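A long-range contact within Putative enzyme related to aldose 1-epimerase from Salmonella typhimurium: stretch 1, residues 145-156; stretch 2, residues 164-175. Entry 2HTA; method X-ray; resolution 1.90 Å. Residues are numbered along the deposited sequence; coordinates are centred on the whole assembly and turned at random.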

# COMPACT_ATOMS: atom_id res chain seq x y z
N TYR A 145 -2.82 -23.40 -6.46
CA TYR A 145 -2.35 -23.21 -5.08
C TYR A 145 -3.39 -22.62 -4.14
O TYR A 145 -3.16 -22.62 -2.94
CB TYR A 145 -1.04 -22.40 -5.03
CG TYR A 145 -1.05 -21.13 -5.84
CD1 TYR A 145 -1.67 -19.97 -5.36
CD2 TYR A 145 -0.42 -21.07 -7.08
CE1 TYR A 145 -1.69 -18.81 -6.10
CE2 TYR A 145 -0.41 -19.89 -7.83
CZ TYR A 145 -1.07 -18.75 -7.32
OH TYR A 145 -1.11 -17.58 -8.07
N TRP A 146 -4.55 -22.16 -4.65
CA TRP A 146 -5.62 -21.62 -3.78
C TRP A 146 -6.96 -21.91 -4.47
O TRP A 146 -7.46 -21.12 -5.30
CB TRP A 146 -5.38 -20.13 -3.49
CG TRP A 146 -6.13 -19.54 -2.30
CD1 TRP A 146 -5.90 -19.76 -0.98
CD2 TRP A 146 -7.23 -18.60 -2.36
NE1 TRP A 146 -6.83 -19.06 -0.21
CE2 TRP A 146 -7.63 -18.33 -1.04
CE3 TRP A 146 -7.92 -17.98 -3.41
CZ2 TRP A 146 -8.69 -17.46 -0.74
CZ3 TRP A 146 -8.98 -17.11 -3.11
CH2 TRP A 146 -9.33 -16.86 -1.78
N PRO A 147 -7.55 -23.07 -4.14
CA PRO A 147 -8.69 -23.65 -4.86
C PRO A 147 -10.01 -22.96 -4.55
O PRO A 147 -10.95 -23.63 -4.09
CB PRO A 147 -8.68 -25.12 -4.41
CG PRO A 147 -8.20 -24.99 -2.98
CD PRO A 147 -7.12 -23.92 -3.01
N HIS A 148 -10.09 -21.67 -4.85
CA HIS A 148 -11.30 -20.87 -4.68
C HIS A 148 -11.38 -19.90 -5.87
O HIS A 148 -10.39 -19.25 -6.24
CB HIS A 148 -11.19 -19.99 -3.43
CG HIS A 148 -10.81 -20.75 -2.20
ND1 HIS A 148 -11.75 -21.38 -1.40
CD2 HIS A 148 -9.60 -21.01 -1.63
CE1 HIS A 148 -11.14 -21.99 -0.39
NE2 HIS A 148 -9.83 -21.79 -0.52
N ASP A 149 -12.55 -19.81 -6.47
CA ASP A 149 -12.70 -18.80 -7.48
C ASP A 149 -12.92 -17.43 -6.85
O ASP A 149 -13.48 -17.32 -5.75
CB ASP A 149 -13.76 -19.17 -8.50
CG ASP A 149 -13.17 -20.11 -9.56
OD1 ASP A 149 -12.30 -19.72 -10.45
OD2 ASP A 149 -13.52 -21.27 -9.45
N PHE A 150 -12.48 -16.39 -7.55
CA PHE A 150 -12.63 -15.04 -6.99
C PHE A 150 -12.56 -14.00 -8.12
O PHE A 150 -12.04 -14.29 -9.21
CB PHE A 150 -11.50 -14.75 -5.95
CG PHE A 150 -10.09 -14.63 -6.58
CD1 PHE A 150 -9.23 -15.75 -6.62
CD2 PHE A 150 -9.63 -13.42 -7.08
CE1 PHE A 150 -7.96 -15.61 -7.17
CE2 PHE A 150 -8.39 -13.28 -7.70
CZ PHE A 150 -7.52 -14.40 -7.72
N THR A 151 -13.12 -12.81 -7.85
CA THR A 151 -12.84 -11.61 -8.64
C THR A 151 -12.53 -10.51 -7.60
O THR A 151 -13.35 -10.24 -6.70
CB THR A 151 -14.07 -11.16 -9.47
OG1 THR A 151 -14.45 -12.23 -10.34
CG2 THR A 151 -13.70 -9.95 -10.30
N LEU A 152 -11.34 -9.91 -7.72
CA LEU A 152 -10.89 -8.90 -6.79
C LEU A 152 -10.85 -7.60 -7.59
O LEU A 152 -10.38 -7.60 -8.74
CB LEU A 152 -9.44 -9.19 -6.40
CG LEU A 152 -8.94 -9.48 -5.00
CD1 LEU A 152 -7.36 -9.35 -4.96
CD2 LEU A 152 -9.60 -8.65 -3.90
N LEU A 153 -11.44 -6.54 -7.02
CA LEU A 153 -11.43 -5.21 -7.61
C LEU A 153 -10.68 -4.25 -6.72
O LEU A 153 -10.87 -4.25 -5.52
CB LEU A 153 -12.86 -4.66 -7.81
CG LEU A 153 -13.60 -5.56 -8.81
CD1 LEU A 153 -15.06 -5.64 -8.63
CD2 LEU A 153 -13.26 -5.15 -10.24
N ALA A 154 -9.84 -3.41 -7.32
CA ALA A 154 -9.12 -2.35 -6.57
C ALA A 154 -9.55 -1.05 -7.27
O ALA A 154 -9.31 -0.88 -8.47
CB ALA A 154 -7.61 -2.53 -6.63
N ARG A 155 -10.25 -0.20 -6.53
CA ARG A 155 -10.73 1.09 -7.07
C ARG A 155 -9.95 2.16 -6.40
O ARG A 155 -9.82 2.14 -5.17
CB ARG A 155 -12.23 1.24 -6.77
CG ARG A 155 -13.09 0.12 -7.38
CD ARG A 155 -14.56 0.42 -7.15
NE ARG A 155 -15.41 -0.37 -8.03
CZ ARG A 155 -15.95 -1.54 -7.69
NH1 ARG A 155 -16.71 -2.20 -8.55
NH2 ARG A 155 -15.75 -2.02 -6.47
N PHE A 156 -9.36 3.06 -7.20
CA PHE A 156 -8.56 4.17 -6.72
C PHE A 156 -9.17 5.49 -7.12
O PHE A 156 -9.77 5.58 -8.19
CB PHE A 156 -7.19 4.13 -7.38
CG PHE A 156 -6.41 2.91 -7.02
CD1 PHE A 156 -6.61 1.73 -7.73
CD2 PHE A 156 -5.55 2.93 -5.92
CE1 PHE A 156 -5.87 0.54 -7.37
CE2 PHE A 156 -4.79 1.76 -5.60
CZ PHE A 156 -4.98 0.60 -6.31
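Stretch 2 164-175: IELEAHGEFATT

At Gly170 the regular antiparallel pairing of the two stretches gives way to a bend that brings Phe172, where stretch 2 resumes as a strand, back over the loop of stretch 1. Gly170 has phi/psi of 156/-166°, which would jam a CB against the carbonyl O of the preceding residue, so at these backbone angles alone glycine is called for; an ideal CB would also lie 2.1 Å from Phe172 CE2 and 3.0 Å from Asp149 O. Phe172 (chi1 40°, p) points toward stretch 1. One face of its ring receives Trp146, with Trp146 CH2 3.7 Å from Phe172 CD2 and the two ring planes oblique at 50°; at its edge Asp149 O lies 3.4 Å from Phe172 CE2, and Phe150 CB is 3.5 Å from that same Phe172 CE2. Two waters link the loop of stretch 1 to Glu171: one lies 2.7 Å from His148 ND1 and donates to Glu171 O at 2.8 Å, the other donates to Asp149 O at 2.6 Å and accepts from Glu171 N at 2.9 Å.

Before the bend, the first strand of stretch 2, extended through Ile164 to Glu167 and beyond, runs against the strand of stretch 1 close to antiparallel, at 167°, the axes approaching to 4.7 Å. Paired backbone hydrogen bonds fix the register at every second residue: Thr151 N to His169 O is 3.1 Å and His169 N to Thr151 O 2.8 Å; Leu153 N to Glu167 O is 2.8 Å and Glu167 N to Leu153 O 2.9 Å; Arg155 N to Glu165 O is 2.9 Å and Glu165 N to Arg155 O 2.8 Å. Between and beyond them lie the non-hydrogen-bonded pairs Leu152-Ala168, Ala154-Leu166 and Phe156-Ile164, where the CA atoms come closer, 4.5 to 4.7 Å against 5.2 Å between the CA atoms of each hydrogen-bonded pair.

Side chains alternate accordingly. The face carrying Leu152, Ala154 and Phe156 is buried and apolar: Leu152 CD2 reaches diagonally to Leu166 CD1 at 3.4 Å and touches Ala168 CB at 3.7 Å, while Phe156 CE2 meets Ile164 CG2 at 3.8 Å. The other face is largely polar. Arg155 NH2 makes a salt bridge and nearly linear hydrogen bond to Glu167 OE1 at 3.1 Å, and a long salt bridge to Glu165 OE1 at 3.9 Å. A third water bridges the longer gap, accepting from Arg155 NH2 at 2.9 Å and donating to Glu165 OE1 at 2.9 Å. His169 NE2 donates to Glu167 OE1 at 2.7 Å, so this one carboxylate oxygen serves both neighbours, with Leu153 CD1 packed 3.7 Å from His169 NE2.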

# COMPACT_ATOMS: atom_id res chain seq x y z
N ILE A 164 -8.38 4.36 -1.74
CA ILE A 164 -8.05 2.99 -2.19
C ILE A 164 -9.17 2.12 -1.63
O ILE A 164 -9.46 2.22 -0.45
CB ILE A 164 -6.68 2.55 -1.65
CG1 ILE A 164 -5.61 3.55 -2.12
CG2 ILE A 164 -6.34 1.09 -2.17
CD1 ILE A 164 -4.34 3.59 -1.28
N GLU A 165 -9.83 1.34 -2.47
CA GLU A 165 -10.86 0.43 -1.96
C GLU A 165 -10.64 -0.94 -2.61
O GLU A 165 -10.62 -1.06 -3.83
CB GLU A 165 -12.24 0.97 -2.31
CG GLU A 165 -13.43 0.03 -1.91
CD GLU A 165 -14.77 0.53 -2.46
OE1 GLU A 165 -14.96 0.58 -3.70
OE2 GLU A 165 -15.65 0.88 -1.65
N LEU A 166 -10.44 -1.95 -1.78
CA LEU A 166 -10.33 -3.34 -2.20
C LEU A 166 -11.62 -4.13 -1.95
O LEU A 166 -12.14 -4.15 -0.84
CB LEU A 166 -9.17 -3.99 -1.45
CG LEU A 166 -8.91 -5.43 -1.89
CD1 LEU A 166 -8.30 -5.52 -3.31
CD2 LEU A 166 -8.02 -6.12 -0.84
N GLU A 167 -12.10 -4.87 -2.95
CA GLU A 167 -13.39 -5.57 -2.83
C GLU A 167 -13.22 -6.96 -3.44
O GLU A 167 -12.77 -7.10 -4.59
CB GLU A 167 -14.43 -4.78 -3.63
CG GLU A 167 -15.78 -5.41 -3.70
CD GLU A 167 -16.77 -4.49 -4.47
OE1 GLU A 167 -17.07 -4.70 -5.69
OE2 GLU A 167 -17.21 -3.52 -3.82
N ALA A 168 -13.51 -7.98 -2.64
CA ALA A 168 -13.27 -9.38 -3.04
C ALA A 168 -14.62 -10.11 -3.17
O ALA A 168 -15.42 -10.15 -2.21
CB ALA A 168 -12.38 -10.09 -2.02
N HIS A 169 -14.89 -10.64 -4.35
CA HIS A 169 -16.13 -11.36 -4.62
C HIS A 169 -15.84 -12.86 -4.65
O HIS A 169 -14.95 -13.31 -5.37
CB HIS A 169 -16.70 -10.95 -5.98
CG HIS A 169 -17.11 -9.52 -6.04
ND1 HIS A 169 -18.43 -9.11 -5.97
CD2 HIS A 169 -16.38 -8.39 -6.18
CE1 HIS A 169 -18.49 -7.79 -6.05
NE2 HIS A 169 -17.26 -7.33 -6.18
N GLY A 170 -16.64 -13.61 -3.93
CA GLY A 170 -16.42 -15.10 -3.89
C GLY A 170 -17.03 -15.66 -2.61
O GLY A 170 -17.79 -14.96 -1.92
N GLU A 171 -16.68 -16.90 -2.27
CA GLU A 171 -17.15 -17.49 -1.01
C GLU A 171 -15.94 -18.00 -0.29
O GLU A 171 -15.42 -19.09 -0.64
CB GLU A 171 -18.09 -18.68 -1.29
CG GLU A 171 -19.21 -18.45 -2.31
CD GLU A 171 -20.35 -17.57 -1.80
OE1 GLU A 171 -20.83 -17.69 -0.62
OE2 GLU A 171 -20.81 -16.72 -2.62
N PHE A 172 -15.46 -17.22 0.67
CA PHE A 172 -14.20 -17.58 1.31
C PHE A 172 -14.02 -16.64 2.48
O PHE A 172 -14.74 -15.67 2.62
CB PHE A 172 -12.98 -17.53 0.34
CG PHE A 172 -13.00 -16.37 -0.63
CD1 PHE A 172 -12.98 -15.06 -0.17
CD2 PHE A 172 -13.04 -16.58 -2.01
CE1 PHE A 172 -13.00 -13.94 -1.07
CE2 PHE A 172 -13.10 -15.52 -2.90
CZ PHE A 172 -13.07 -14.16 -2.45
N ALA A 173 -13.05 -16.97 3.33
CA ALA A 173 -12.69 -16.15 4.46
C ALA A 173 -11.20 -15.86 4.32
O ALA A 173 -10.43 -16.77 4.02
CB ALA A 173 -12.97 -16.91 5.76
N THR A 174 -10.81 -14.59 4.46
CA THR A 174 -9.46 -14.11 4.15
C THR A 174 -8.91 -13.16 5.23
O THR A 174 -9.64 -12.68 6.10
CB THR A 174 -9.41 -13.27 2.81
OG1 THR A 174 -10.22 -12.08 2.94
CG2 THR A 174 -9.90 -14.04 1.61
N THR A 175 -7.61 -12.90 5.14
CA THR A 175 -7.05 -11.74 5.81
C THR A 175 -6.30 -10.93 4.74
O THR A 175 -5.90 -11.45 3.68
CB THR A 175 -6.13 -12.11 6.99
OG1 THR A 175 -5.06 -12.93 6.52
CG2 THR A 175 -6.94 -12.90 8.15
O HOH W 1 -14.35 -21.08 -2.22
O HOH W 2 -15.46 -18.45 -4.40
O HOH W 3 -13.48 -1.66 -4.73